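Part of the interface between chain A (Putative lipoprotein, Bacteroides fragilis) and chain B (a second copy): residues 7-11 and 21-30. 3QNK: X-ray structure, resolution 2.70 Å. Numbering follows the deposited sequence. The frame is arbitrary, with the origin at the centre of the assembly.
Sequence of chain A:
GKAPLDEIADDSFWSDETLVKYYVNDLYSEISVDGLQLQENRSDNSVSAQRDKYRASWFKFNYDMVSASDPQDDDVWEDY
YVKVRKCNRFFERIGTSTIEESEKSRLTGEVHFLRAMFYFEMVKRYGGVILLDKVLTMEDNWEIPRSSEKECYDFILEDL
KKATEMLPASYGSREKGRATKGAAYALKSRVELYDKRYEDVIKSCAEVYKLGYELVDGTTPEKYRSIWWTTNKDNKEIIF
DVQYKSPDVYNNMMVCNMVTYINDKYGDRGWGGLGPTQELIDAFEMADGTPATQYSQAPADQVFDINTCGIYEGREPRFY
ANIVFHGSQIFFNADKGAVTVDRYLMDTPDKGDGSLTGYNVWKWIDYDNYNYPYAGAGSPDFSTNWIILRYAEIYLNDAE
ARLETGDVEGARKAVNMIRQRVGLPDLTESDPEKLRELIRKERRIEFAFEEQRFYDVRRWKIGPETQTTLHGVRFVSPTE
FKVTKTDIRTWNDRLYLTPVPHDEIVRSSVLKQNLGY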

ATOM      1  N   GLU A   7     -16.823   6.303   8.125  1.00 87.66           N
ATOM      2  CA  GLU A   7     -16.789   4.992   8.793  1.00 88.18           C
ATOM      3  C   GLU A   7     -16.259   5.083  10.253  1.00 97.40           C
ATOM      4  O   GLU A   7     -16.581   4.220  11.071  1.00 99.69           O
ATOM      5  CB  GLU A   7     -15.966   3.981   7.973  1.00 87.18           C
ATOM      6  CG  GLU A   7     -16.510   3.748   6.571  1.00 96.75           C
ATOM      7  CD  GLU A   7     -16.619   2.305   6.122  1.00125.75           C
ATOM      8  OE1 GLU A   7     -17.152   1.484   6.902  1.00128.32           O
ATOM      9  OE2 GLU A   7     -16.241   2.005   4.965  1.00126.60           O
ATOM     10  N   ILE A   8     -15.491   6.136  10.578  1.00 95.24           N
ATOM     11  CA  ILE A   8     -14.907   6.401  11.898  1.00 96.06           C
ATOM     12  C   ILE A   8     -15.956   7.046  12.838  1.00102.91           C
ATOM     13  O   ILE A   8     -15.892   6.850  14.053  1.00102.21           O
ATOM     14  CB  ILE A   8     -13.647   7.324  11.697  1.00 98.21           C
ATOM     15  CG1 ILE A   8     -12.555   6.666  10.829  1.00 96.45           C
ATOM     16  CG2 ILE A   8     -13.061   7.886  12.993  1.00100.15           C
ATOM     17  CD1 ILE A   8     -12.048   5.260  11.306  1.00102.34           C
ATOM     18  N   ALA A   9     -16.914   7.804  12.266  1.00102.94           N
ATOM     19  CA  ALA A   9     -17.925   8.564  13.009  1.00106.04           C
ATOM     20  C   ALA A   9     -19.294   7.888  13.136  1.00114.49           C
ATOM     21  O   ALA A   9     -19.570   6.868  12.490  1.00113.56           O
ATOM     22  CB  ALA A   9     -18.108   9.934  12.374  1.00107.22           C
ATOM     23  N   ASP A  10     -20.148   8.515  13.999  1.00115.17           N
ATOM     24  CA  ASP A  10     -21.529   8.179  14.349  1.00117.67           C
ATOM     25  C   ASP A  10     -22.476   8.361  13.156  1.00123.76           C
ATOM     26  O   ASP A  10     -22.192   9.159  12.255  1.00122.27           O
ATOM     27  CB  ASP A  10     -22.001   9.067  15.516  1.00121.62           C
ATOM     28  N   ASP A  11     -23.625   7.640  13.176  1.00122.77           N
ATOM     29  CA  ASP A  11     -24.647   7.679  12.125  1.00123.57           C
ATOM     30  C   ASP A  11     -25.456   8.995  12.217  1.00128.71           C
ATOM     31  O   ASP A  11     -26.655   8.989  12.536  1.00131.77           O
ATOM     32  CB  ASP A  11     -25.554   6.432  12.203  1.00126.52           C
TER
ATOM     33  N   LYS B  21     -11.671  11.128  20.266  1.00 76.98           N
ATOM     34  CA  LYS B  21     -12.330   9.817  20.299  1.00 74.45           C
ATOM     35  C   LYS B  21     -12.335   9.207  18.872  1.00 74.47           C
ATOM     36  O   LYS B  21     -12.101   8.001  18.727  1.00 70.77           O
ATOM     37  CB  LYS B  21     -13.746   9.917  20.903  1.00 77.94           C
ATOM     38  N   TYR B  22     -12.514  10.063  17.824  1.00 72.56           N
ATOM     39  CA  TYR B  22     -12.485   9.653  16.414  1.00 72.56           C
ATOM     40  C   TYR B  22     -11.070   9.211  15.996  1.00 72.77           C
ATOM     41  O   TYR B  22     -10.929   8.264  15.219  1.00 70.42           O
ATOM     42  CB  TYR B  22     -12.986  10.775  15.493  1.00 76.64           C
ATOM     43  CG  TYR B  22     -14.487  10.980  15.488  1.00 82.26           C
ATOM     44  CD1 TYR B  22     -15.355   9.958  15.874  1.00 84.33           C
ATOM     45  CD2 TYR B  22     -15.045  12.175  15.044  1.00 86.29           C
ATOM     46  CE1 TYR B  22     -16.740  10.150  15.892  1.00 88.63           C
ATOM     47  CE2 TYR B  22     -16.431  12.374  15.034  1.00 89.64           C
ATOM     48  CZ  TYR B  22     -17.278  11.358  15.462  1.00100.44           C
ATOM     49  OH  TYR B  22     -18.649  11.543  15.451  1.00103.86           O
ATOM     50  N   TYR B  23     -10.028   9.870  16.549  1.00 67.01           N
ATOM     51  CA  TYR B  23      -8.636   9.520  16.278  1.00 64.24           C
ATOM     52  C   TYR B  23      -8.364   8.084  16.739  1.00 67.21           C
ATOM     53  O   TYR B  23      -7.771   7.299  15.991  1.00 66.14           O
ATOM     54  CB  TYR B  23      -7.679  10.516  16.971  1.00 64.60           C
ATOM     55  CG  TYR B  23      -6.235  10.407  16.532  1.00 63.10           C
ATOM     56  CD1 TYR B  23      -5.422   9.367  16.986  1.00 62.88           C
ATOM     57  CD2 TYR B  23      -5.676  11.344  15.668  1.00 64.00           C
ATOM     58  CE1 TYR B  23      -4.105   9.238  16.553  1.00 61.41           C
ATOM     59  CE2 TYR B  23      -4.360  11.223  15.225  1.00 63.85           C
ATOM     60  CZ  TYR B  23      -3.577  10.171  15.675  1.00 65.08           C
ATOM     61  OH  TYR B  23      -2.273  10.066  15.276  1.00 60.13           O
ATOM     62  N   VAL B  24      -8.816   7.736  17.967  1.00 63.49           N
ATOM     63  CA  VAL B  24      -8.624   6.401  18.547  1.00 61.37           C
ATOM     64  C   VAL B  24      -9.425   5.372  17.713  1.00 66.45           C
ATOM     65  O   VAL B  24      -8.903   4.296  17.447  1.00 64.63           O
ATOM     66  CB  VAL B  24      -8.954   6.375  20.052  1.00 64.09           C
ATOM     67  CG1 VAL B  24      -8.709   5.003  20.661  1.00 61.81           C
ATOM     68  CG2 VAL B  24      -8.133   7.416  20.793  1.00 64.67           C
ATOM     69  N   ASN B  25     -10.620   5.746  17.202  1.00 65.51           N
ATOM     70  CA  ASN B  25     -11.408   4.870  16.319  1.00 65.27           C
ATOM     71  C   ASN B  25     -10.641   4.558  15.046  1.00 68.88           C
ATOM     72  O   ASN B  25     -10.684   3.416  14.569  1.00 68.18           O
ATOM     73  CB  ASN B  25     -12.754   5.503  15.953  1.00 71.01           C
ATOM     74  CG  ASN B  25     -13.783   5.607  17.057  1.00 95.44           C
ATOM     75  OD1 ASN B  25     -13.541   5.315  18.245  1.00 90.19           O
ATOM     76  ND2 ASN B  25     -14.968   6.048  16.674  1.00 89.85           N
ATOM     77  N   ASP B  26      -9.904   5.571  14.516  1.00 64.42           N
ATOM     78  CA  ASP B  26      -9.062   5.418  13.330  1.00 61.87           C
ATOM     79  C   ASP B  26      -7.932   4.443  13.611  1.00 61.85           C
ATOM     80  O   ASP B  26      -7.572   3.655  12.731  1.00 58.67           O
ATOM     81  CB  ASP B  26      -8.517   6.774  12.880  1.00 64.76           C
ATOM     82  CG  ASP B  26      -7.745   6.743  11.576  1.00 74.90           C
ATOM     83  OD1 ASP B  26      -8.305   6.261  10.572  1.00 76.75           O
ATOM     84  OD2 ASP B  26      -6.596   7.266  11.547  1.00 77.15           O
ATOM     85  N   LEU B  27      -7.383   4.479  14.847  1.00 59.19           N
ATOM     86  CA  LEU B  27      -6.299   3.582  15.250  1.00 57.84           C
ATOM     87  C   LEU B  27      -6.817   2.151  15.342  1.00 60.18           C
ATOM     88  O   LEU B  27      -6.120   1.226  14.928  1.00 59.96           O
ATOM     89  CB  LEU B  27      -5.643   4.021  16.568  1.00 58.52           C
ATOM     90  CG  LEU B  27      -4.893   5.344  16.557  1.00 63.82           C
ATOM     91  CD1 LEU B  27      -4.548   5.780  17.961  1.00 65.03           C
ATOM     92  CD2 LEU B  27      -3.635   5.244  15.773  1.00 63.04           C
ATOM     93  N   TYR B  28      -8.044   1.967  15.827  1.00 56.32           N
ATOM     94  CA  TYR B  28      -8.654   0.638  15.868  1.00 55.83           C
ATOM     95  C   TYR B  28      -8.905   0.149  14.445  1.00 62.47           C
ATOM     96  O   TYR B  28      -8.717  -1.033  14.163  1.00 63.10           O
ATOM     97  CB  TYR B  28      -9.974   0.645  16.656  1.00 56.61           C
ATOM     98  CG  TYR B  28      -9.830   0.486  18.154  1.00 55.64           C
ATOM     99  CD1 TYR B  28      -9.636  -0.774  18.728  1.00 55.92           C
ATOM    100  CD2 TYR B  28      -9.988   1.576  19.011  1.00 56.16           C
ATOM    101  CE1 TYR B  28      -9.550  -0.934  20.115  1.00 55.37           C
ATOM    102  CE2 TYR B  28      -9.884   1.432  20.396  1.00 56.67           C
ATOM    103  CZ  TYR B  28      -9.679   0.174  20.946  1.00 63.34           C
ATOM    104  OH  TYR B  28      -9.574   0.029  22.315  1.00 64.55           O
ATOM    105  N   SER B  29      -9.296   1.071  13.537  1.00 59.98           N
ATOM    106  CA  SER B  29      -9.573   0.759  12.130  1.00 59.45           C
ATOM    107  C   SER B  29      -8.291   0.290  11.404  1.00 64.51           C
ATOM    108  O   SER B  29      -8.377  -0.372  10.366  1.00 65.33           O
ATOM    109  CB  SER B  29     -10.222   1.952  11.425  1.00 62.27           C
ATOM    110  OG  SER B  29      -9.354   2.617  10.521  1.00 72.06           O
ATOM    111  N   GLU B  30      -7.114   0.584  11.988  1.00 60.96           N
ATOM    112  CA  GLU B  30      -5.829   0.162  11.444  1.00 59.54           C
ATOM    113  C   GLU B  30      -5.555  -1.315  11.730  1.00 63.16           C
ATOM    114  O   GLU B  30      -4.576  -1.844  11.215  1.00 63.99           O
ATOM    115  CB  GLU B  30      -4.681   1.035  11.969  1.00 60.83           C
ATOM    116  CG  GLU B  30      -4.599   2.408  11.322  1.00 67.67           C
ATOM    117  CD  GLU B  30      -4.392   2.498   9.824  1.00 74.57           C
ATOM    118  OE1 GLU B  30      -3.895   1.523   9.213  1.00 72.72           O
ATOM    119  OE2 GLU B  30      -4.707   3.572   9.263  1.00 67.16           O
TER

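The chain B stretch is helical from its first residue, each turn held by backbone hydrogen bonds such as D26(B) N to Y22(B) O, whereas the chain A segment forms no regular helix or strand. The closest CA atoms across the stretches are those of I8(A) and N25(B), 5.8 Å apart, and together the two stretches bury 298 Å².

Along chain B, K21(B) makes no contact with the segment, and Y22(B) is the first residue to touch it. Its CA-to-CB bond points sideways, but with chi1 in the m well the ring extends along chain A and its carbons make apolar contact with A9(A), whose CB packs 3.5 Å from Y22(B) CZ. The phenol oxygen reaches the start of the next residue, with Y22(B) OH 3.7 Å from D10(A) N, too long to count as a hydrogen bond. At the base of the same side chain, Y22(B) CB meets I8(A) CG2 at 3.8 Å; this methyl also sits tightly against the helix backbone, 3.1 Å from Y22(B) O.

Y23(B) and V24(B) point away, and the next contact comes one turn on from Y22(B). N25(B) points toward chain A and supplies the one hydrogen bond between the stretches: its ND2 donates to I8(A) O over 2.9 Å, with a nearly straight N-H...O angle of 165°. The amide of N25(B) thus donates a proton to a main-chain carbonyl of the other copy.

The other branch of I8(A) runs further along the helix. I8(A) CD1 lies 3.6 Å from D26(B) CA and 3.8 Å from S29(B) CB, contacts made with carbon atoms of otherwise polar residues. L27(B) and Y28(B) take no part. S29(B) OG turns back to donate to D26(B) O at 3.0 Å, and E30(B) lies beyond the contact.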